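Local coordinates for protein glutamate receptor 1 (Adineta vaga, PDB 4IO2) that binds glutamate in this extracellular ligand-binding domain and probably couples that binding to the opening of a membrane ion channel, at residues G134-T139 with K160-M165; N155-K160 with A171-V176; I15-F20 with I83-V88. All blocks are in the same frame, centred on the assembly; numbering follows the deposited sequence.

Contact 1. Residues G134-T139 with K160-M165; sequences GIRIGT and KSRQEM. With GLU (glutamic acid), chain E.
Arg136 reaches over Met165 and past Arg162 to the bound glutamate, a worked example of how a flat cation is positioned by packing on its faces and hydrogen bonds at its edge. Its CG stands beside the backbone N, and a bend at chi3 (-73°) turns the guanidinium toward the ligand. Met165 CE lies over one face, toward its rim, with Met165 SD 3.5 Å from Arg136 NE; Thr139 CG2 sits over the opposite face, also off-centre. Glutamate OE2 comes in at the edge, where Arg136 NH2 donates a bond of 2.8 Å at 154°, and NH2 also bonds the backbone O of Phe178. Arg162, extended from CG to NE, brings its guanidinium alongside, with Arg136 NH1 over one of its faces and 3.6 Å from Arg162 NE. Arg162 NH2 itself turns to Tyr67 OH. Thr139 OG1 bonds Arg136 O at 2.8 Å in the carbonyl plane, bracing the type II turn from Arg136 to Thr139. Ser161 serves as N-cap of the helix that carries Arg162 and Met165, its OG accepting from Glu164 N at 3.0 Å. Strand end, turn and helix start together line the side of a glutamate receptor ligand-binding cleft that holds the ligand's side-chain carboxylate.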
loop_
_atom_site.group_PDB
_atom_site.type_symbol
_atom_site.label_atom_id
_atom_site.label_comp_id
_atom_site.label_asym_id
_atom_site.label_seq_id
_atom_site.Cartn_x
_atom_site.Cartn_y
_atom_site.Cartn_z
ATOM N N GLY A 134 13.211 -0.544 -24.016
ATOM C CA GLY A 134 14.048 0.435 -23.318
ATOM C C GLY A 134 13.734 0.447 -21.825
ATOM O O GLY A 134 12.581 0.366 -21.426
ATOM N N ILE A 135 14.783 0.457 -21.013
ATOM C CA ILE A 135 14.632 0.493 -19.570
ATOM C C ILE A 135 15.541 1.566 -18.967
ATOM O O ILE A 135 16.718 1.596 -19.217
ATOM C CB ILE A 135 14.952 -0.887 -18.940
ATOM C CG1 ILE A 135 13.973 -1.994 -19.405
ATOM C CG2 ILE A 135 14.995 -0.773 -17.385
ATOM C CD1 ILE A 135 12.600 -1.961 -18.861
ATOM N N ARG A 136 14.964 2.448 -18.150
ATOM C CA ARG A 136 15.740 3.426 -17.386
ATOM C C ARG A 136 16.534 2.766 -16.261
ATOM O O ARG A 136 15.993 2.149 -15.334
ATOM C CB ARG A 136 14.832 4.517 -16.831
ATOM C CG ARG A 136 14.260 5.431 -17.895
ATOM C CD ARG A 136 13.160 6.313 -17.320
ATOM N NE ARG A 136 11.953 5.504 -17.071
ATOM C CZ ARG A 136 11.035 5.728 -16.166
ATOM N NH1 ARG A 136 11.194 6.736 -15.290
ATOM N NH2 ARG A 136 9.955 4.969 -16.125
ATOM N N ILE A 137 17.843 2.877 -16.375
ATOM C CA ILE A 137 18.744 2.331 -15.381
ATOM C C ILE A 137 18.426 2.905 -13.985
ATOM O O ILE A 137 18.124 4.083 -13.828
ATOM C CB ILE A 137 20.201 2.656 -15.819
ATOM C CG1 ILE A 137 20.593 1.944 -17.134
ATOM C CG2 ILE A 137 21.159 2.394 -14.697
ATOM C CD1 ILE A 137 20.671 0.485 -17.035
ATOM N N GLY A 138 18.494 2.065 -12.966
ATOM C CA GLY A 138 18.324 2.517 -11.583
ATOM C C GLY A 138 16.891 2.741 -11.176
ATOM O O GLY A 138 16.618 3.354 -10.164
ATOM N N THR A 139 15.958 2.279 -11.982
ATOM C CA THR A 139 14.563 2.256 -11.608
ATOM C C THR A 139 14.182 0.828 -11.155
ATOM O O THR A 139 14.838 -0.175 -11.489
ATOM C CB THR A 139 13.602 2.707 -12.741
ATOM O OG1 THR A 139 13.694 1.800 -13.851
ATOM C CG2 THR A 139 13.913 4.103 -13.217
ATOM N N LYS A 160 18.939 6.727 -19.842
ATOM C CA LYS A 160 19.485 7.523 -18.750
ATOM C C LYS A 160 18.471 8.464 -18.088
ATOM O O LYS A 160 18.745 9.059 -17.049
ATOM C CB LYS A 160 20.651 8.365 -19.254
ATOM C CG LYS A 160 21.807 7.542 -19.781
ATOM C CD LYS A 160 22.971 8.412 -20.249
ATOM C CE LYS A 160 24.176 7.553 -20.649
ATOM N NZ LYS A 160 25.376 8.352 -20.977
ATOM N N SER A 161 17.301 8.604 -18.688
ATOM C CA SER A 161 16.328 9.614 -18.230
ATOM C C SER A 161 14.982 9.409 -18.871
ATOM O O SER A 161 14.878 8.653 -19.834
ATOM C CB SER A 161 16.794 11.006 -18.621
ATOM O OG SER A 161 16.766 11.131 -20.036
ATOM N N ARG A 162 13.944 10.031 -18.300
ATOM C CA ARG A 162 12.655 10.053 -18.963
ATOM C C ARG A 162 12.738 10.662 -20.367
ATOM O O ARG A 162 12.158 10.145 -21.314
ATOM C CB ARG A 162 11.630 10.784 -18.109
ATOM C CG ARG A 162 11.271 10.019 -16.854
ATOM C CD ARG A 162 10.152 10.707 -16.095
ATOM N NE ARG A 162 9.840 10.023 -14.842
ATOM C CZ ARG A 162 10.415 10.230 -13.660
ATOM N NH1 ARG A 162 11.329 11.162 -13.477
ATOM N NH2 ARG A 162 10.035 9.476 -12.650
ATOM N N GLN A 163 13.469 11.750 -20.486
ATOM C CA GLN A 163 13.596 12.378 -21.790
ATOM C C GLN A 163 14.165 11.416 -22.832
ATOM O O GLN A 163 13.673 11.383 -23.958
ATOM C CB GLN A 163 14.434 13.650 -21.718
ATOM C CG GLN A 163 14.336 14.499 -22.975
ATOM C CD GLN A 163 12.961 15.097 -23.167
ATOM O OE1 GLN A 163 12.433 15.776 -22.286
ATOM N NE2 GLN A 163 12.357 14.828 -24.315
ATOM N N GLU A 164 15.174 10.622 -22.483
ATOM C CA GLU A 164 15.706 9.651 -23.434
ATOM C C GLU A 164 14.640 8.589 -23.757
ATOM O O GLU A 164 14.566 8.118 -24.900
ATOM C CB GLU A 164 17.025 9.023 -22.926
ATOM C CG GLU A 164 18.008 8.727 -24.039
ATOM C CD GLU A 164 19.200 7.864 -23.657
ATOM O OE1 GLU A 164 19.452 7.666 -22.461
ATOM O OE2 GLU A 164 19.910 7.406 -24.586
ATOM N N MET A 165 13.839 8.197 -22.761
ATOM C CA MET A 165 12.767 7.244 -23.010
ATOM C C MET A 165 11.822 7.833 -24.069
ATOM O O MET A 165 11.504 7.169 -25.046
ATOM C CB MET A 165 12.051 6.881 -21.711
ATOM C CG MET A 165 10.965 5.869 -21.796
ATOM S SD MET A 165 10.332 5.492 -20.159
ATOM C CE MET A 165 9.629 7.070 -19.626
HETATM N N GLU E . 9.330 4.856 -8.964
HETATM C CA GLU E . 10.479 4.410 -9.757
HETATM C C GLU E . 11.628 4.001 -8.838
HETATM O O GLU E . 11.579 4.322 -7.623
HETATM C CB GLU E . 10.973 5.483 -10.732
HETATM C CG GLU E . 9.942 6.011 -11.736
HETATM C CD GLU E . 9.516 5.028 -12.826
HETATM O OE1 GLU E . 10.108 3.953 -12.913
HETATM O OE2 GLU E . 8.626 5.388 -13.641
HETATM O OXT GLU E . 12.579 3.345 -9.324
#

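Contact 2. Residues N155-K160 with A171-V176; sequences NFYPLK and AGIIDV
Tyr157 meets Ile173 and Ile174 because three first torsions are set to match. In Tyr157 the ring is swung opposite the backbone N (chi1 -173°), out from the strand toward the loop of residues 171-176. Ile174 has its CG1 branch between backbone N and carbonyl carbon (chi1 56°), which turns the CG2 methyl to the tyrosine and sends the straight CG1-CD1 arm to Leu159. Ile173 takes a different rotamer (chi1 -64°), with CG2 opposite its own N, and offers that methyl to the far end of the same ring.

The two methyls thus divide the tyrosine between them. Ile174 CG2 packs at the root of the side chain, 3.7 Å from Tyr157 CB and 3.8 Å from its CG, the two side chains crossing at about a right angle. Ile173 CG2 lies 3.7 Å from Tyr157 CZ and makes an off-centre CH-pi contact, 4.1 Å from the ring centroid. Deeper in, Leu159 and Ile174 meet tip to tip, CD1 to CD1 at 4.1 Å, while Leu159 CD2 lies at the tyrosine edge, in the ring plane. All of this is apolar packing, grading from exposed Ile173 to buried Ile174 and Leu159.

Polar bonds hold the loop from outside the contact: Asp175 forms salt bridges with Arg132 and Arg112, and Arg112 also bonds Ile174 O. Helix 162-170 connects the two segments, and Gly172, with positive phi, closes it in a Schellman motif. Leu159 and Ile174 both pack on Ser168 of that helix, and Leu159 also touches Met165. Strand 157-159 runs parallel to strand 134-136, joined to it through helix 140-148 in a beta-alpha-beta crossover, and the loop leads directly into strand 177-180.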
loop_
_atom_site.group_PDB
_atom_site.type_symbol
_atom_site.label_atom_id
_atom_site.label_comp_id
_atom_site.label_asym_id
_atom_site.label_seq_id
_atom_site.Cartn_x
_atom_site.Cartn_y
_atom_site.Cartn_z
ATOM N N ASN A 155 20.222 -6.999 -21.152
ATOM C CA ASN A 155 20.132 -6.933 -22.604
ATOM C C ASN A 155 18.956 -6.075 -23.083
ATOM O O ASN A 155 18.569 -6.099 -24.246
ATOM C CB ASN A 155 20.060 -8.328 -23.217
ATOM C CG ASN A 155 18.855 -9.107 -22.752
ATOM O OD1 ASN A 155 17.947 -8.566 -22.122
ATOM N ND2 ASN A 155 18.842 -10.395 -23.044
ATOM N N PHE A 156 18.373 -5.284 -22.187
ATOM C CA PHE A 156 17.448 -4.226 -22.603
ATOM C C PHE A 156 18.227 -3.093 -23.262
ATOM O O PHE A 156 19.411 -3.052 -23.133
ATOM C CB PHE A 156 16.686 -3.690 -21.413
ATOM C CG PHE A 156 17.553 -3.241 -20.271
ATOM C CD1 PHE A 156 18.057 -1.966 -20.242
ATOM C CD2 PHE A 156 17.782 -4.069 -19.219
ATOM C CE1 PHE A 156 18.785 -1.519 -19.125
ATOM C CE2 PHE A 156 18.539 -3.643 -18.124
ATOM C CZ PHE A 156 19.068 -2.405 -18.096
ATOM N N TYR A 157 17.536 -2.160 -23.942
ATOM C CA TYR A 157 18.154 -0.894 -24.397
ATOM C C TYR A 157 18.224 0.091 -23.221
ATOM O O TYR A 157 17.192 0.437 -22.663
ATOM C CB TYR A 157 17.293 -0.260 -25.520
ATOM C CG TYR A 157 17.934 0.945 -26.158
ATOM C CD1 TYR A 157 17.693 2.214 -25.681
ATOM C CD2 TYR A 157 18.714 0.819 -27.296
ATOM C CE1 TYR A 157 18.270 3.316 -26.250
ATOM C CE2 TYR A 157 19.307 1.931 -27.878
ATOM C CZ TYR A 157 19.056 3.166 -27.372
ATOM O OH TYR A 157 19.623 4.260 -27.976
ATOM N N PRO A 158 19.447 0.548 -22.869
ATOM C CA PRO A 158 19.574 1.342 -21.611
ATOM C C PRO A 158 19.157 2.806 -21.797
ATOM O O PRO A 158 19.500 3.425 -22.806
ATOM C CB PRO A 158 21.056 1.229 -21.290
ATOM C CG PRO A 158 21.714 1.070 -22.728
ATOM C CD PRO A 158 20.746 0.208 -23.499
ATOM N N LEU A 159 18.420 3.360 -20.843
ATOM C CA LEU A 159 17.979 4.768 -20.899
ATOM C C LEU A 159 18.460 5.503 -19.644
ATOM O O LEU A 159 18.367 4.967 -18.533
ATOM C CB LEU A 159 16.471 4.861 -20.997
ATOM C CG LEU A 159 15.829 4.111 -22.185
ATOM C CD1 LEU A 159 14.319 3.873 -21.902
ATOM C CD2 LEU A 159 16.111 4.858 -23.483
ATOM N N LYS A 160 18.939 6.727 -19.842
ATOM C CA LYS A 160 19.485 7.523 -18.750
ATOM C C LYS A 160 18.471 8.464 -18.088
ATOM O O LYS A 160 18.745 9.059 -17.049
ATOM C CB LYS A 160 20.651 8.365 -19.254
ATOM C CG LYS A 160 21.807 7.542 -19.781
ATOM C CD LYS A 160 22.971 8.412 -20.249
ATOM C CE LYS A 160 24.176 7.553 -20.649
ATOM N NZ LYS A 160 25.376 8.352 -20.977
ATOM N N ALA A 171 11.497 8.258 -31.890
ATOM C CA ALA A 171 12.446 8.121 -32.993
ATOM C C ALA A 171 12.487 6.714 -33.551
ATOM O O ALA A 171 13.195 6.471 -34.532
ATOM C CB ALA A 171 13.832 8.552 -32.559
ATOM N N GLY A 172 11.698 5.809 -32.993
ATOM C CA GLY A 172 11.612 4.438 -33.455
ATOM C C GLY A 172 12.790 3.557 -33.092
ATOM O O GLY A 172 12.990 2.479 -33.672
ATOM N N ILE A 173 13.540 3.952 -32.053
ATOM C CA ILE A 173 14.696 3.178 -31.627
ATOM C C ILE A 173 14.258 2.042 -30.702
ATOM O O ILE A 173 14.856 0.968 -30.689
ATOM C CB ILE A 173 15.682 4.055 -30.856
ATOM C CG1 ILE A 173 16.245 5.132 -31.774
ATOM C CG2 ILE A 173 16.822 3.232 -30.285
ATOM C CD1 ILE A 173 16.953 6.247 -31.046
ATOM N N ILE A 174 13.252 2.307 -29.876
ATOM C CA ILE A 174 12.635 1.244 -29.094
ATOM C C ILE A 174 11.143 1.192 -29.374
ATOM O O ILE A 174 10.555 2.166 -29.892
ATOM C CB ILE A 174 12.890 1.460 -27.563
ATOM C CG1 ILE A 174 12.390 2.850 -27.116
ATOM C CG2 ILE A 174 14.371 1.282 -27.287
ATOM C CD1 ILE A 174 12.583 3.107 -25.573
ATOM N N ASP A 175 10.521 0.073 -29.055
ATOM C CA ASP A 175 9.070 -0.058 -29.234
ATOM C C ASP A 175 8.301 0.121 -27.942
ATOM O O ASP A 175 7.130 0.497 -27.990
ATOM C CB ASP A 175 8.736 -1.427 -29.849
ATOM C CG ASP A 175 9.252 -1.579 -31.272
ATOM O OD1 ASP A 175 9.176 -0.588 -32.037
ATOM O OD2 ASP A 175 9.804 -2.672 -31.537
ATOM N N VAL A 176 8.920 -0.173 -26.788
ATOM C CA VAL A 176 8.232 -0.072 -25.507
ATOM C C VAL A 176 9.220 0.367 -24.443
ATOM O O VAL A 176 10.430 0.176 -24.556
ATOM C CB VAL A 176 7.586 -1.400 -25.060
ATOM C CG1 VAL A 176 6.501 -1.854 -26.006
ATOM C CG2 VAL A 176 8.663 -2.493 -24.915
#

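Contact 3. Residues I15-F20 with I83-V88; sequences IESVPF and IGDITV. With GLU (glutamic acid), chain E.
Ser17 and Asp85 meet where two irregular loops approach, with Ile15 and Gly84 CA atoms 6.5 Å apart, a cis peptide before Pro19 in one loop and an inverse gamma turn centred on Asp85 in the other. Each loop follows a strand of one lobe of the periplasmic-binding-protein-like fold, and the second loop offers its backbone to the glutamate. Asp85 has CG between backbone N and carbonyl carbon (chi1 50°), which aims its carboxylate at the first loop. Ser17 OG donates to Asp85 OD2 at 2.8 Å, arriving on the syn side but 33° out of the carboxylate plane. On the ring side, Asp85 CB sits over one face of Phe20 in a CH-pi contact, 3.6 Å from Phe20 CE2. Asp85 OD1 accepts from Tyr67 OH, and a water links OD1 to Ile15 O. A second water joins Ile15 N to Ile83 O. With an alanine here in place of Asp85, Ser17 OG and Tyr67 OH would probably lose the carboxylate they both bond, leaving the serine hydroxyl without this mate. Backbone and Thr87 side chain serve the ligand's other end: the glutamate N donates to Asp85 O and to Thr87 OG1, each at 2.8 Å, and Thr87 N gives glutamate O a nearly straight bond (2.8 Å, 168°).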
loop_
_atom_site.group_PDB
_atom_site.type_symbol
_atom_site.label_atom_id
_atom_site.label_comp_id
_atom_site.label_asym_id
_atom_site.label_seq_id
_atom_site.Cartn_x
_atom_site.Cartn_y
_atom_site.Cartn_z
ATOM N N ILE A 15 13.466 14.744 -6.191
ATOM C CA ILE A 15 13.968 14.359 -7.518
ATOM C C ILE A 15 12.944 14.758 -8.579
ATOM O O ILE A 15 11.745 14.556 -8.431
ATOM C CB ILE A 15 14.300 12.842 -7.540
ATOM C CG1 ILE A 15 14.869 12.402 -8.873
ATOM C CG2 ILE A 15 13.109 11.948 -7.138
ATOM C CD1 ILE A 15 15.498 11.016 -8.862
ATOM N N GLU A 16 13.421 15.373 -9.649
ATOM C CA GLU A 16 12.531 15.884 -10.676
ATOM C C GLU A 16 11.669 14.771 -11.280
ATOM O O GLU A 16 12.184 13.762 -11.754
ATOM C CB GLU A 16 13.350 16.603 -11.769
ATOM C CG GLU A 16 12.489 17.252 -12.853
ATOM C CD GLU A 16 13.246 18.076 -13.863
ATOM O OE1 GLU A 16 14.482 18.188 -13.742
ATOM O OE2 GLU A 16 12.600 18.618 -14.801
ATOM N N SER A 17 10.364 15.022 -11.343
ATOM C CA SER A 17 9.406 14.092 -11.933
ATOM C C SER A 17 8.053 14.792 -11.954
ATOM O O SER A 17 7.418 14.915 -10.910
ATOM C CB SER A 17 9.284 12.831 -11.109
ATOM O OG SER A 17 8.413 11.948 -11.769
ATOM N N VAL A 18 7.609 15.284 -13.108
ATOM C CA VAL A 18 6.341 15.958 -13.176
ATOM C C VAL A 18 5.209 14.995 -13.001
ATOM O O VAL A 18 5.227 13.915 -13.562
ATOM C CB VAL A 18 6.163 16.820 -14.466
ATOM C CG1 VAL A 18 7.296 17.791 -14.618
ATOM C CG2 VAL A 18 6.048 15.967 -15.770
ATOM N N PRO A 19 4.165 15.381 -12.223
ATOM C CA PRO A 19 3.891 16.593 -11.440
ATOM C C PRO A 19 4.155 16.406 -9.931
ATOM O O PRO A 19 3.601 17.145 -9.114
ATOM C CB PRO A 19 2.410 16.806 -11.720
ATOM C CG PRO A 19 1.885 15.364 -11.602
ATOM C CD PRO A 19 2.978 14.501 -12.221
ATOM N N PHE A 20 4.991 15.428 -9.570
ATOM C CA PHE A 20 5.451 15.261 -8.194
ATOM C C PHE A 20 6.375 16.398 -7.794
ATOM O O PHE A 20 6.118 17.081 -6.772
ATOM C CB PHE A 20 6.151 13.915 -8.026
ATOM C CG PHE A 20 5.201 12.735 -7.834
ATOM C CD1 PHE A 20 4.436 12.647 -6.690
ATOM C CD2 PHE A 20 5.039 11.780 -8.815
ATOM C CE1 PHE A 20 3.567 11.564 -6.495
ATOM C CE2 PHE A 20 4.175 10.693 -8.650
ATOM C CZ PHE A 20 3.443 10.600 -7.487
ATOM N N ILE A 83 11.828 12.324 -0.424
ATOM C CA ILE A 83 10.414 12.271 -0.741
ATOM C C ILE A 83 10.210 12.383 -2.226
ATOM O O ILE A 83 10.692 13.330 -2.860
ATOM C CB ILE A 83 9.597 13.378 -0.032
ATOM C CG1 ILE A 83 9.795 13.350 1.490
ATOM C CG2 ILE A 83 8.137 13.193 -0.367
ATOM C CD1 ILE A 83 9.090 14.503 2.219
ATOM N N GLY A 84 9.479 11.431 -2.786
ATOM C CA GLY A 84 9.173 11.458 -4.190
ATOM C C GLY A 84 8.413 10.221 -4.604
ATOM O O GLY A 84 7.846 9.462 -3.795
ATOM N N ASP A 85 8.368 10.006 -5.915
ATOM C CA ASP A 85 7.785 8.798 -6.519
ATOM C C ASP A 85 8.822 7.681 -6.483
ATOM O O ASP A 85 9.315 7.251 -7.514
ATOM C CB ASP A 85 7.288 9.066 -7.951
ATOM C CG ASP A 85 8.297 9.766 -8.878
ATOM O OD1 ASP A 85 9.268 10.381 -8.432
ATOM O OD2 ASP A 85 8.065 9.725 -10.128
ATOM N N ILE A 86 9.151 7.251 -5.250
ATOM C CA ILE A 86 10.236 6.319 -4.996
ATOM C C ILE A 86 9.650 4.990 -4.558
ATOM O O ILE A 86 9.004 4.880 -3.505
ATOM C CB ILE A 86 11.172 6.850 -3.893
ATOM C CG1 ILE A 86 11.705 8.253 -4.223
ATOM C CG2 ILE A 86 12.322 5.931 -3.688
ATOM C CD1 ILE A 86 12.288 8.984 -3.014
ATOM N N THR A 87 9.808 3.978 -5.417
ATOM C CA THR A 87 9.259 2.675 -5.151
ATOM C C THR A 87 9.960 1.940 -4.014
ATOM O O THR A 87 11.185 1.868 -3.955
ATOM C CB THR A 87 9.278 1.825 -6.425
ATOM O OG1 THR A 87 8.612 2.540 -7.472
ATOM C CG2 THR A 87 8.586 0.460 -6.235
ATOM N N VAL A 88 9.174 1.348 -3.119
ATOM C CA VAL A 88 9.692 0.515 -2.023
ATOM C C VAL A 88 10.032 -0.838 -2.616
ATOM O O VAL A 88 9.171 -1.528 -3.180
ATOM C CB VAL A 88 8.637 0.387 -0.929
ATOM C CG1 VAL A 88 9.204 -0.442 0.216
ATOM C CG2 VAL A 88 8.204 1.784 -0.440
HETATM N N GLU E . 9.330 4.856 -8.964
HETATM C CA GLU E . 10.479 4.410 -9.757
HETATM C C GLU E . 11.628 4.001 -8.838
HETATM O O GLU E . 11.579 4.322 -7.623
HETATM C CB GLU E . 10.973 5.483 -10.732
HETATM C CG GLU E . 9.942 6.011 -11.736
HETATM C CD GLU E . 9.516 5.028 -12.826
HETATM O OE1 GLU E . 10.108 3.953 -12.913
HETATM O OE2 GLU E . 8.626 5.388 -13.641
HETATM O OXT GLU E . 12.579 3.345 -9.324
HETATM O O HOH W 1 10.718 14.296 -5.370
HETATM O O HOH W 2 9.587 13.038 -7.537
#

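Contacts 1 and 3 work on the same glutamate from different parts of the fold: contact 1 takes its side-chain carboxylate with an arginine, contact 3 its amino-acid end with loop N-H, carbonyl and hydroxyl groups. Arg162 joins them, reaching Ser17 and making a long, weak ion pair with Asp85. Contact 3 is wholly buried near the centre of the chain and mixes polar bonds and bridging waters with one aromatic face. Contact 1 is intermediate, partly buried at the cleft. Contact 2 lies farthest out, is apolar and partly exposed, and does not touch contact 3. It shares Lys160 with contact 1, and their strands 134-136 and 157-159 pair side by side. Chemistry thus shifts from ligand recognition to plain hydrophobic packing.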